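Local coordinates for protein FMN-dependent NADH:quinone oxidoreductase 1 (Bacillus anthracis, PDB 4M0C) that probably reduces quinones and cleaves the azo bond of aromatic azo compounds, using NADH as electron donor and FMN as cofactor, at residues Leu8-His13 / Ile47-Asp52. Numbering follows the deposited sequence.
With FMN (flavin mononucleotide), chain C.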
# COMPACT_ATOMS: atom_id res chain seq x y z
N LEU A 8 -2.69 15.90 -14.84
CA LEU A 8 -3.09 15.71 -13.44
C LEU A 8 -1.87 15.36 -12.61
O LEU A 8 -1.19 14.37 -12.87
CB LEU A 8 -4.13 14.58 -13.31
CG LEU A 8 -4.54 14.25 -11.88
CD1 LEU A 8 -5.12 15.48 -11.16
CD2 LEU A 8 -5.53 13.09 -11.85
N ILE A 9 -1.59 16.19 -11.61
CA ILE A 9 -0.50 15.92 -10.68
C ILE A 9 -1.06 15.21 -9.46
O ILE A 9 -1.97 15.70 -8.78
CB ILE A 9 0.20 17.23 -10.29
CG1 ILE A 9 0.78 17.92 -11.55
CG2 ILE A 9 1.31 16.95 -9.30
CD1 ILE A 9 1.04 19.39 -11.35
N ILE A 10 -0.54 14.02 -9.19
CA ILE A 10 -1.00 13.23 -8.06
C ILE A 10 0.13 13.27 -7.03
O ILE A 10 1.11 12.52 -7.11
CB ILE A 10 -1.31 11.79 -8.50
CG1 ILE A 10 -2.46 11.78 -9.53
CG2 ILE A 10 -1.62 10.90 -7.31
CD1 ILE A 10 -2.45 10.56 -10.45
N ASN A 11 -0.00 14.18 -6.07
CA ASN A 11 1.04 14.40 -5.08
C ASN A 11 0.84 13.48 -3.88
O ASN A 11 -0.02 13.74 -3.02
CB ASN A 11 1.04 15.88 -4.67
CG ASN A 11 2.10 16.20 -3.64
OD1 ASN A 11 2.88 15.33 -3.24
ND2 ASN A 11 2.13 17.46 -3.19
N ALA A 12 1.64 12.43 -3.80
CA ALA A 12 1.52 11.46 -2.70
C ALA A 12 2.52 11.69 -1.57
O ALA A 12 2.87 10.76 -0.83
CB ALA A 12 1.66 10.03 -3.23
N HIS A 13 2.99 12.93 -1.41
CA HIS A 13 3.95 13.19 -0.35
C HIS A 13 3.25 13.77 0.87
O HIS A 13 2.51 14.77 0.75
CB HIS A 13 5.08 14.12 -0.79
CG HIS A 13 6.28 14.06 0.09
ND1 HIS A 13 6.27 14.49 1.41
CD2 HIS A 13 7.54 13.61 -0.14
CE1 HIS A 13 7.46 14.31 1.94
NE2 HIS A 13 8.26 13.78 1.02
N ILE A 47 -3.95 17.00 -7.21
CA ILE A 47 -4.59 16.50 -6.00
C ILE A 47 -3.51 16.14 -4.99
O ILE A 47 -2.59 15.36 -5.28
CB ILE A 47 -5.56 15.31 -6.27
CG1 ILE A 47 -6.36 14.94 -5.02
CG2 ILE A 47 -4.81 14.08 -6.81
CD1 ILE A 47 -7.29 13.70 -5.26
N ASN A 48 -3.61 16.72 -3.80
CA ASN A 48 -2.66 16.44 -2.74
C ASN A 48 -3.20 15.34 -1.83
O ASN A 48 -4.07 15.60 -1.00
CB ASN A 48 -2.37 17.72 -1.94
CG ASN A 48 -1.69 18.79 -2.79
OD1 ASN A 48 -0.78 18.49 -3.57
ND2 ASN A 48 -2.16 20.03 -2.67
N LEU A 49 -2.67 14.13 -1.98
CA LEU A 49 -3.23 12.97 -1.29
C LEU A 49 -3.23 13.08 0.24
O LEU A 49 -4.03 12.41 0.92
CB LEU A 49 -2.54 11.68 -1.75
CG LEU A 49 -2.64 11.30 -3.23
CD1 LEU A 49 -2.22 9.86 -3.41
CD2 LEU A 49 -4.06 11.53 -3.79
N TYR A 50 -2.35 13.92 0.79
CA TYR A 50 -2.27 14.09 2.24
C TYR A 50 -2.88 15.41 2.70
O TYR A 50 -2.72 15.80 3.86
CB TYR A 50 -0.82 13.94 2.76
CG TYR A 50 -0.39 12.49 2.75
CD1 TYR A 50 -0.52 11.70 3.89
CD2 TYR A 50 0.11 11.91 1.60
CE1 TYR A 50 -0.15 10.35 3.87
CE2 TYR A 50 0.47 10.57 1.56
CZ TYR A 50 0.34 9.80 2.70
OH TYR A 50 0.70 8.47 2.65
N ASP A 51 -3.57 16.09 1.80
CA ASP A 51 -4.27 17.32 2.18
C ASP A 51 -5.74 17.34 1.75
O ASP A 51 -6.59 17.86 2.47
CB ASP A 51 -3.53 18.54 1.64
CG ASP A 51 -4.08 19.84 2.20
OD1 ASP A 51 -4.43 19.87 3.41
OD2 ASP A 51 -4.15 20.83 1.44
N ASP A 52 -6.03 16.79 0.57
CA ASP A 52 -7.39 16.75 0.04
C ASP A 52 -8.07 15.48 0.56
O ASP A 52 -7.40 14.58 1.07
CB ASP A 52 -7.35 16.76 -1.50
CG ASP A 52 -6.77 18.07 -2.08
OD1 ASP A 52 -7.06 19.16 -1.52
OD2 ASP A 52 -6.03 18.02 -3.09
N1 FMN C . 14.49 4.69 1.53
C2 FMN C . 14.61 3.56 0.76
O2 FMN C . 15.45 3.54 -0.16
N3 FMN C . 13.80 2.45 1.00
C4 FMN C . 12.87 2.48 2.02
O4 FMN C . 12.14 1.51 2.24
C4A FMN C . 12.75 3.63 2.81
N5 FMN C . 11.83 3.69 3.85
C5A FMN C . 11.72 4.84 4.61
C6 FMN C . 10.79 4.91 5.65
C7 FMN C . 10.68 6.06 6.41
C7M FMN C . 9.66 6.11 7.52
C8 FMN C . 11.48 7.17 6.15
C8M FMN C . 11.36 8.41 6.99
C9 FMN C . 12.42 7.10 5.12
C9A FMN C . 12.54 5.94 4.35
N10 FMN C . 13.46 5.87 3.32
C10 FMN C . 13.57 4.73 2.56
C1' FMN C . 14.35 7.03 2.99
C2' FMN C . 13.59 8.02 2.10
O2' FMN C . 13.10 7.39 0.92
C3' FMN C . 14.51 9.15 1.71
O3' FMN C . 14.78 9.91 2.88
C4' FMN C . 13.88 10.04 0.66
O4' FMN C . 14.80 11.05 0.30
C5' FMN C . 12.61 10.72 1.18
O5' FMN C . 12.08 11.51 0.14
P FMN C . 11.64 13.03 0.41
O1P FMN C . 12.90 13.79 0.72
O2P FMN C . 10.96 13.60 -0.82
O3P FMN C . 10.71 13.07 1.61
O HOH W 1 0.17 14.95 -0.53
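Ile47 N donates to Ile9 O at 2.8 Å, one rung of a parallel ladder that continues from Asn11 N to Ile47 O and from Leu49 N to Asn11 O. The pairing illustrates how a flavodoxin-like fold carries a cofactor loop on the end of a strand. Beside this close-packed ladder lie buried apolar groups: Leu49 leans across, its CD1 reaching Ala12 CB at 3.9 Å and Ile10 CG2 at 4.1 Å.

On the face bearing Asn11 and Asn48 two amides meet. Asn11 ND2 approaches Asn48 OD1 at 3.1 Å from above the carbonyl plane, by a bent bond (139°), with the amides nearly perpendicular (86°); Asn11 ND2 also donates to Val16 O, and Asn48 OD1 also accepts from Gln46 NE2. With CG anti to the backbone N (chi1 -180°), Asn11 also turns OD1 to His13 N (3.0 Å), closing an Asx turn. His13 then gives NE2 to FMN O3P at 2.6 Å, nearly straight; FMN is also hydrogen-bonded by Ser21 OG and Ser23 OG.

Beyond the strands a water takes over from direct backbone bonding, bridging Asn11 O, His13 O and Tyr50 N. Asn48 and Tyr50 are the more open residues, though the Tyr50 ring lies obliquely by Ala12 O and packs on Ile57 of the second subunit.

Strands 5-11 and 42-48 belong to one beta-alpha-beta unit; its helix 22-37 packs on Ile9, helix 111-120 lies against Ile10 and Leu49, and strand 97-103 continues the sheet beyond 5-11.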